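Local atomic coordinates of aminoglycoside 3'-phosphotransferase AphA1-IAB (Acinetobacter baumannii, PDB entry 4GKH), a protein that confers resistance to kanamycin and related aminoglycosides, most likely by transferring the terminal phosphate of a nucleoside triphosphate to the drug's 3'-hydroxyl. Residues F200-L205 / A231-C236; D123-F128 / G210-C215; I223-Q228 / Q263-L268. One frame throughout, in Å; residues are numbered along the deposited sequence.

All three contacts lie in the part of this protein kinase-like fold that follows the five-stranded antiparallel sheet. Contact 1 is the hub: its centre is about 12 Å from the centres of contacts 2 and 3, whose own centres are about 21 Å apart and which do not touch. Along the chain, contact 1 alternates with each of the others, whereas contact 2 closes before contact 3 opens. Contacts 1 and 3 share helix 227-237; contacts 1 and 2 meet where F200 and L205 pack on L125 and F128. Helix 227-237 packs on loop 200-205, beside the likely catalytic D199, and on helix 259-269, while the loop also packs on helix 118-133 and strand 211-215.

Contact 1 of 3, residues F200-L205 / A231-C236; sequences FSLDNL and AILWNC. With KAN (kanamycin a), chain M.
F200 and L233 both carry CG anti to the backbone N (chi1 -155° and -178°), and their side chains run side by side, pointing the same way. L233 CD2 meets the phenyl ring in its plane, at the edge, 3.8 Å from F200 CE2, while L205 CD2 sits over the centre of one ring face. The carbonyl of the same phenylalanine is turned to the helix, and F200 O lies 3.4 Å from L233 CB, with I232 CG2 also against it. Next along the loop, S201 CB packs on C236 SG at 3.7 Å. The S201 hydroxyl, held between its own N and carbonyl carbon (chi1 76°), accepts from D203 N at 3.2 Å, an ST turn within the type I beta turn 201-204. This loop is the catalytic loop of the kinase-like fold: D199, the probable proton acceptor, immediately precedes it, and N204 ND2 is hydrogen-bonded back to D199 O. Helix 227-237 backs the loop from one side and helix 118-133 receives F200 and L205 from another. L202 crosses L233 at about a right angle, its CD2 touching L233 CD1, and lays its CD1 3.6 Å from C236 CB. The L202 amide N is buried here with no partner in the model; C236 SG is 3.7 Å from it. Beyond the thiol the helix borders kanamycin, which is hydrogen-bonded to D199 OD2. N235 O comes within 3.3 Å of the drug's O14, and N235 ND2 is hydrogen-bonded to D168 OD1, a carboxylate oxygen that itself bonds the antibiotic.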
# COMPACT_ATOMS: atom_id res chain seq x y z
N PHE A 200 -2.83 -2.31 -0.30
CA PHE A 200 -3.44 -2.40 -1.62
C PHE A 200 -4.73 -1.58 -1.64
O PHE A 200 -5.84 -2.11 -1.72
CB PHE A 200 -3.70 -3.88 -2.00
CG PHE A 200 -3.74 -4.15 -3.50
CD1 PHE A 200 -2.57 -4.37 -4.22
CD2 PHE A 200 -4.95 -4.19 -4.18
CE1 PHE A 200 -2.60 -4.61 -5.59
CE2 PHE A 200 -4.99 -4.46 -5.58
CZ PHE A 200 -3.82 -4.66 -6.27
N SER A 201 -4.57 -0.26 -1.56
CA SER A 201 -5.70 0.64 -1.52
C SER A 201 -5.90 1.30 -2.88
O SER A 201 -5.03 1.22 -3.74
CB SER A 201 -5.48 1.73 -0.48
OG SER A 201 -4.55 2.67 -0.99
N LEU A 202 -7.01 2.00 -3.04
CA LEU A 202 -7.26 2.73 -4.29
C LEU A 202 -6.28 3.88 -4.53
O LEU A 202 -6.18 4.39 -5.64
CB LEU A 202 -8.69 3.26 -4.32
CG LEU A 202 -9.81 2.22 -4.42
CD1 LEU A 202 -11.15 2.96 -4.20
CD2 LEU A 202 -9.80 1.53 -5.78
N ASP A 203 -5.56 4.31 -3.49
CA ASP A 203 -4.59 5.39 -3.68
C ASP A 203 -3.25 4.87 -4.20
O ASP A 203 -2.41 5.66 -4.63
CB ASP A 203 -4.34 6.13 -2.36
CG ASP A 203 -5.60 6.69 -1.76
OD1 ASP A 203 -6.47 7.17 -2.52
OD2 ASP A 203 -5.71 6.65 -0.51
N ASN A 204 -3.05 3.56 -4.16
CA ASN A 204 -1.71 3.02 -4.45
C ASN A 204 -1.60 2.23 -5.75
O ASN A 204 -0.58 1.56 -5.99
CB ASN A 204 -1.22 2.16 -3.30
CG ASN A 204 -0.81 2.99 -2.11
OD1 ASN A 204 -0.44 4.16 -2.26
ND2 ASN A 204 -0.87 2.39 -0.91
N LEU A 205 -2.65 2.29 -6.55
CA LEU A 205 -2.69 1.62 -7.85
C LEU A 205 -2.88 2.70 -8.89
O LEU A 205 -3.78 3.54 -8.75
CB LEU A 205 -3.85 0.63 -7.91
CG LEU A 205 -3.73 -0.77 -7.32
CD1 LEU A 205 -2.51 -1.50 -7.90
CD2 LEU A 205 -3.68 -0.73 -5.81
N ALA A 231 -8.62 -7.29 1.91
CA ALA A 231 -9.41 -6.55 2.91
C ALA A 231 -9.34 -5.06 2.69
O ALA A 231 -10.35 -4.34 2.74
CB ALA A 231 -8.94 -6.89 4.34
N ILE A 232 -8.13 -4.57 2.44
CA ILE A 232 -7.92 -3.14 2.31
C ILE A 232 -8.60 -2.60 1.07
O ILE A 232 -9.21 -1.53 1.11
CB ILE A 232 -6.41 -2.80 2.36
CG1 ILE A 232 -5.88 -3.12 3.77
CG2 ILE A 232 -6.17 -1.34 1.99
CD1 ILE A 232 -4.44 -2.66 4.02
N LEU A 233 -8.51 -3.33 -0.04
CA LEU A 233 -9.16 -2.86 -1.27
C LEU A 233 -10.68 -2.93 -1.11
O LEU A 233 -11.41 -2.03 -1.55
CB LEU A 233 -8.70 -3.69 -2.47
CG LEU A 233 -9.28 -3.23 -3.82
CD1 LEU A 233 -8.99 -1.75 -4.05
CD2 LEU A 233 -8.72 -4.08 -4.97
N TRP A 234 -11.16 -4.01 -0.50
CA TRP A 234 -12.59 -4.19 -0.26
C TRP A 234 -13.14 -3.04 0.60
O TRP A 234 -14.25 -2.52 0.38
CB TRP A 234 -12.84 -5.55 0.43
CG TRP A 234 -14.26 -5.89 0.70
CD1 TRP A 234 -15.13 -6.54 -0.13
CD2 TRP A 234 -14.99 -5.63 1.91
NE1 TRP A 234 -16.36 -6.67 0.47
CE2 TRP A 234 -16.30 -6.12 1.72
CE3 TRP A 234 -14.67 -5.01 3.11
CZ2 TRP A 234 -17.29 -6.02 2.71
CZ3 TRP A 234 -15.66 -4.90 4.10
CH2 TRP A 234 -16.94 -5.41 3.89
N ASN A 235 -12.35 -2.63 1.58
CA ASN A 235 -12.73 -1.51 2.44
C ASN A 235 -12.88 -0.22 1.61
O ASN A 235 -13.88 0.49 1.73
CB ASN A 235 -11.72 -1.33 3.58
CG ASN A 235 -12.23 -0.41 4.69
OD1 ASN A 235 -13.41 -0.44 5.03
ND2 ASN A 235 -11.36 0.41 5.24
N CYS A 236 -11.90 0.05 0.75
CA CYS A 236 -11.92 1.23 -0.11
C CYS A 236 -13.16 1.27 -0.99
O CYS A 236 -13.82 2.31 -1.12
CB CYS A 236 -10.69 1.27 -1.01
SG CYS A 236 -9.19 1.62 -0.07
C1 KAN M . -4.56 5.37 5.68
C2 KAN M . -3.76 5.21 4.41
C3 KAN M . -2.48 4.43 4.61
C4 KAN M . -1.63 5.16 5.65
C5 KAN M . -2.42 5.25 6.94
C6 KAN M . -1.52 6.02 7.90
C7 KAN M . -8.55 2.76 7.95
C8 KAN M . -8.62 4.01 7.10
C9 KAN M . -7.38 4.01 6.18
C10 KAN M . -6.07 4.06 7.01
C11 KAN M . -6.03 2.76 7.84
C12 KAN M . -7.25 2.73 8.77
C13 KAN M . -10.43 5.19 5.93
C14 KAN M . -11.93 4.95 6.00
C15 KAN M . -12.44 3.89 5.04
C16 KAN M . -12.08 4.31 3.63
C17 KAN M . -10.56 4.43 3.58
C18 KAN M . -10.02 4.67 2.15
N1 KAN M . -2.19 6.16 9.20
N2 KAN M . -4.81 2.75 8.65
N3 KAN M . -9.74 2.83 8.84
N4 KAN M . -13.90 3.78 5.14
O5 KAN M . -3.66 5.97 6.69
O6 KAN M . -4.59 4.54 3.44
O7 KAN M . -1.79 4.36 3.35
O8 KAN M . -0.42 4.44 5.91
O9 KAN M . -4.92 4.07 6.14
O10 KAN M . -7.47 5.08 5.20
O11 KAN M . -9.88 3.96 6.39
O12 KAN M . -10.10 5.43 4.54
O13 KAN M . -12.22 4.64 7.37
O14 KAN M . -12.51 3.29 2.74
O15 KAN M . -8.57 4.58 2.17

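Contact 2 of 3, residues D123-F128 / G210-C215; sequences DALAVF and GKLIGC
A124 opens the packing of helix 118-133 on strand 211-215, the second strand of the hairpin that follows the catalytic loop in this kinase-like fold; helix and strand segments run in roughly the same direction, 37° apart, with axes 8.9 Å apart at closest approach. The methyl of A124 faces L212 CB, and its carbonyl oxygen touches the leucine's tip, A124 O to L212 CD2 being 3.7 Å. One residue on, L125 crosses L212 at about a right angle, L125 CD2 to L212 CD2 at 3.9 Å, and also reaches L205 on the neighbouring strand. F128, a turn later, closes around the same methyl: its CB is 3.6 Å from L212 CD2, which is therefore gripped by three helix residues. F128 CG stands anti to the backbone N (chi1 -168°). The side chain crosses that of L212 at about a right angle, and the ring meets L212, G214 and C215, its CD2 3.8 Å from L212 CG and its CZ against the carbonyl carbon of G214. Between these points I213 and G214 both face I206, a classic beta bulge in the hairpin. At the far end of the ring C215 CB lies 4.0 Å from F128 CE1, and the thiol forms a sulfur-aromatic contact at the ring edge, C215 SG standing 5.2 Å from the F128 ring centroid.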
# COMPACT_ATOMS: atom_id res chain seq x y z
N ASP A 123 -12.43 -4.94 -12.23
CA ASP A 123 -11.94 -6.10 -12.99
C ASP A 123 -10.43 -6.01 -13.19
O ASP A 123 -9.73 -7.00 -13.04
CB ASP A 123 -12.61 -6.19 -14.36
CG ASP A 123 -14.08 -6.56 -14.28
OD1 ASP A 123 -14.56 -6.87 -13.17
OD2 ASP A 123 -14.74 -6.56 -15.34
N ALA A 124 -9.95 -4.82 -13.55
CA ALA A 124 -8.51 -4.63 -13.74
C ALA A 124 -7.76 -4.80 -12.43
O ALA A 124 -6.67 -5.36 -12.40
CB ALA A 124 -8.22 -3.26 -14.34
N LEU A 125 -8.34 -4.31 -11.33
CA LEU A 125 -7.70 -4.43 -10.02
C LEU A 125 -7.57 -5.89 -9.59
O LEU A 125 -6.53 -6.29 -9.05
CB LEU A 125 -8.49 -3.65 -8.97
CG LEU A 125 -8.39 -2.12 -8.98
CD1 LEU A 125 -9.49 -1.50 -8.09
CD2 LEU A 125 -7.00 -1.62 -8.55
N ALA A 126 -8.61 -6.68 -9.84
CA ALA A 126 -8.58 -8.11 -9.51
C ALA A 126 -7.50 -8.84 -10.29
O ALA A 126 -6.75 -9.66 -9.74
CB ALA A 126 -9.96 -8.77 -9.75
N VAL A 127 -7.41 -8.53 -11.58
CA VAL A 127 -6.41 -9.18 -12.45
C VAL A 127 -5.00 -8.89 -11.94
O VAL A 127 -4.14 -9.77 -11.88
CB VAL A 127 -6.53 -8.69 -13.92
CG1 VAL A 127 -5.31 -9.15 -14.72
CG2 VAL A 127 -7.82 -9.18 -14.56
N PHE A 128 -4.79 -7.63 -11.55
CA PHE A 128 -3.50 -7.17 -11.08
C PHE A 128 -3.14 -7.84 -9.75
O PHE A 128 -2.00 -8.24 -9.53
CB PHE A 128 -3.54 -5.64 -10.92
CG PHE A 128 -2.19 -5.00 -10.70
CD1 PHE A 128 -1.67 -4.84 -9.42
CD2 PHE A 128 -1.45 -4.52 -11.77
CE1 PHE A 128 -0.43 -4.23 -9.21
CE2 PHE A 128 -0.21 -3.91 -11.57
CZ PHE A 128 0.28 -3.76 -10.28
N GLY A 210 -6.52 4.36 -19.33
CA GLY A 210 -7.47 3.28 -19.23
C GLY A 210 -6.92 2.01 -18.62
O GLY A 210 -7.67 1.12 -18.22
N LYS A 211 -5.59 1.94 -18.53
CA LYS A 211 -4.94 0.72 -18.09
C LYS A 211 -4.29 0.90 -16.72
O LYS A 211 -3.71 1.94 -16.43
CB LYS A 211 -3.87 0.30 -19.10
CG LYS A 211 -3.02 -0.89 -18.65
CD LYS A 211 -1.95 -1.26 -19.67
CE LYS A 211 -1.16 -2.49 -19.23
NZ LYS A 211 -0.23 -2.99 -20.29
N LEU A 212 -4.40 -0.13 -15.89
CA LEU A 212 -3.68 -0.16 -14.63
C LEU A 212 -2.24 -0.51 -14.95
O LEU A 212 -1.95 -1.63 -15.38
CB LEU A 212 -4.33 -1.19 -13.71
CG LEU A 212 -3.72 -1.56 -12.37
CD1 LEU A 212 -3.30 -0.32 -11.63
CD2 LEU A 212 -4.75 -2.35 -11.59
N ILE A 213 -1.33 0.44 -14.76
CA ILE A 213 0.04 0.27 -15.24
C ILE A 213 1.10 0.14 -14.15
O ILE A 213 2.26 -0.10 -14.46
CB ILE A 213 0.43 1.39 -16.23
CG1 ILE A 213 0.47 2.75 -15.53
CG2 ILE A 213 -0.55 1.42 -17.42
CD1 ILE A 213 1.29 3.79 -16.32
N GLY A 214 0.71 0.28 -12.88
CA GLY A 214 1.67 0.15 -11.81
C GLY A 214 1.09 0.30 -10.41
O GLY A 214 -0.06 0.72 -10.24
N CYS A 215 1.88 -0.09 -9.42
CA CYS A 215 1.54 0.16 -8.03
C CYS A 215 2.67 0.93 -7.35
O CYS A 215 3.82 0.91 -7.81
CB CYS A 215 1.24 -1.15 -7.27
SG CYS A 215 2.58 -2.35 -7.17

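Contact 3 of 3, residues I223-Q228 / Q263-L268; sequences IADRYQ and QFHLML
Strand 224-225 leads into helix 227-237 against the side of helix 259-269, Q228 CA and H265 CA coming within 5.6 Å of each other. In this helical lobe of the kinase-like fold D225 caps the turn that leads into the helix: D225 OD1 accepts from Y227 N at 2.8 Å, met on its anti side with the donor 26° out of the carboxylate plane. The other oxygen, OD2, is engaged by D192 N and by a salt bridge to K261. H265 packs against this turn. Its ring is sandwiched, with Y227 C and Q228 N over one face, both offset toward the rim, and F264 CD2 over the centre of the opposite face, 3.7 Å above the H265 ring plane. Y227 CB adds a contact of 3.6 Å to H265 ND1, and D225 CB approaches the NE2 end of the ring. H265 ND1 is hydrogen-bonded to K261 O on its own helix, which fixes the ring's rotation; at the other end a water in the ring plane, 2.9 Å from H265 NE2, accepts from D225 N and so joins strand to helix. The Q228 chain bends at chi2 (62°), which places CD. The amide plane stands 68° from the imidazole, with Q228 OE1 3.3 Å from H265 CD2. Q228 NE2 is hydrogen-bonded to G198 O, next to D199, which links this packing to the catalytic loop. A second water donates both its bonds across the interface, to Q228 OE1 at 2.7 Å and to the backbone oxygen H265 O.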
# COMPACT_ATOMS: atom_id res chain seq x y z
N ILE A 223 5.56 -11.76 2.52
CA ILE A 223 4.66 -12.91 2.60
C ILE A 223 3.63 -12.70 3.73
O ILE A 223 3.99 -12.44 4.88
CB ILE A 223 5.43 -14.22 2.82
CG1 ILE A 223 6.40 -14.47 1.65
CG2 ILE A 223 4.44 -15.38 2.99
CD1 ILE A 223 7.37 -15.65 1.86
N ALA A 224 2.35 -12.80 3.38
CA ALA A 224 1.24 -12.66 4.34
C ALA A 224 0.00 -13.37 3.80
O ALA A 224 0.02 -13.92 2.69
CB ALA A 224 0.96 -11.18 4.59
N ASP A 225 -1.08 -13.40 4.57
CA ASP A 225 -2.31 -14.03 4.08
C ASP A 225 -2.86 -13.19 2.92
O ASP A 225 -2.74 -11.97 2.95
CB ASP A 225 -3.35 -14.14 5.21
CG ASP A 225 -4.58 -14.90 4.79
OD1 ASP A 225 -5.50 -14.28 4.22
OD2 ASP A 225 -4.62 -16.13 5.01
N ARG A 226 -3.48 -13.82 1.92
CA ARG A 226 -4.00 -13.06 0.77
C ARG A 226 -5.04 -12.00 1.18
O ARG A 226 -5.22 -11.00 0.50
CB ARG A 226 -4.52 -13.98 -0.34
CG ARG A 226 -5.73 -14.83 0.02
CD ARG A 226 -6.16 -15.75 -1.14
NE ARG A 226 -5.34 -16.94 -1.27
CZ ARG A 226 -4.59 -17.25 -2.33
NH1 ARG A 226 -4.56 -16.46 -3.39
NH2 ARG A 226 -3.88 -18.37 -2.34
N TYR A 227 -5.73 -12.22 2.30
CA TYR A 227 -6.73 -11.24 2.75
C TYR A 227 -6.13 -9.91 3.26
O TYR A 227 -6.85 -8.94 3.47
CB TYR A 227 -7.67 -11.86 3.80
CG TYR A 227 -8.78 -12.68 3.19
CD1 TYR A 227 -8.53 -13.93 2.63
CD2 TYR A 227 -10.10 -12.22 3.19
CE1 TYR A 227 -9.55 -14.69 2.06
CE2 TYR A 227 -11.12 -12.97 2.63
CZ TYR A 227 -10.84 -14.20 2.07
OH TYR A 227 -11.87 -14.95 1.53
N GLN A 228 -4.81 -9.86 3.45
CA GLN A 228 -4.18 -8.58 3.75
C GLN A 228 -4.45 -7.56 2.65
O GLN A 228 -4.70 -6.39 2.91
CB GLN A 228 -2.66 -8.72 3.92
CG GLN A 228 -1.92 -7.37 3.98
CD GLN A 228 -2.35 -6.52 5.18
OE1 GLN A 228 -2.84 -7.05 6.18
NE2 GLN A 228 -2.18 -5.20 5.07
N GLN A 263 -12.45 -9.51 8.44
CA GLN A 263 -12.59 -8.66 9.61
C GLN A 263 -11.25 -8.52 10.32
O GLN A 263 -10.85 -7.42 10.72
CB GLN A 263 -13.63 -9.25 10.56
CG GLN A 263 -13.79 -8.49 11.85
CD GLN A 263 -14.71 -7.29 11.72
OE1 GLN A 263 -14.81 -6.68 10.66
NE2 GLN A 263 -15.39 -6.96 12.81
N PHE A 264 -10.55 -9.64 10.48
CA PHE A 264 -9.23 -9.56 11.09
C PHE A 264 -8.31 -8.54 10.41
O PHE A 264 -7.69 -7.71 11.07
CB PHE A 264 -8.52 -10.92 11.20
CG PHE A 264 -7.10 -10.79 11.69
CD1 PHE A 264 -6.85 -10.69 13.05
CD2 PHE A 264 -6.04 -10.70 10.79
CE1 PHE A 264 -5.54 -10.55 13.52
CE2 PHE A 264 -4.74 -10.54 11.25
CZ PHE A 264 -4.49 -10.47 12.62
N HIS A 265 -8.22 -8.59 9.09
CA HIS A 265 -7.28 -7.72 8.39
C HIS A 265 -7.71 -6.26 8.37
O HIS A 265 -6.86 -5.36 8.38
CB HIS A 265 -6.97 -8.26 6.98
CG HIS A 265 -6.12 -9.48 6.99
ND1 HIS A 265 -6.64 -10.76 7.04
CD2 HIS A 265 -4.77 -9.63 7.03
CE1 HIS A 265 -5.66 -11.64 7.07
NE2 HIS A 265 -4.51 -10.98 7.07
N LEU A 266 -9.02 -6.02 8.35
CA LEU A 266 -9.56 -4.67 8.49
C LEU A 266 -9.19 -4.10 9.86
O LEU A 266 -8.77 -2.95 9.99
CB LEU A 266 -11.08 -4.70 8.37
CG LEU A 266 -11.60 -5.00 6.96
CD1 LEU A 266 -13.11 -5.21 6.98
CD2 LEU A 266 -11.22 -3.85 6.06
N MSE A 267 -9.35 -4.92 10.88
CA MSE A 267 -9.03 -4.46 12.22
C MSE A 267 -7.52 -4.21 12.36
O MSE A 267 -7.09 -3.23 12.97
CB MSE A 267 -9.56 -5.44 13.27
CG MSE A 267 -11.08 -5.49 13.33
SE MSE A 267 -11.71 -6.66 14.72
CE MSE A 267 -11.67 -5.39 16.17
N LEU A 268 -6.71 -5.07 11.75
CA LEU A 268 -5.26 -4.89 11.86
C LEU A 268 -4.82 -3.59 11.21
O LEU A 268 -3.94 -2.89 11.72
CB LEU A 268 -4.52 -6.08 11.25
CG LEU A 268 -2.99 -6.12 11.33
CD1 LEU A 268 -2.52 -6.18 12.78
CD2 LEU A 268 -2.47 -7.32 10.55
O HOH W 1 -1.76 -11.79 7.15
O HOH W 2 -4.04 -5.35 7.90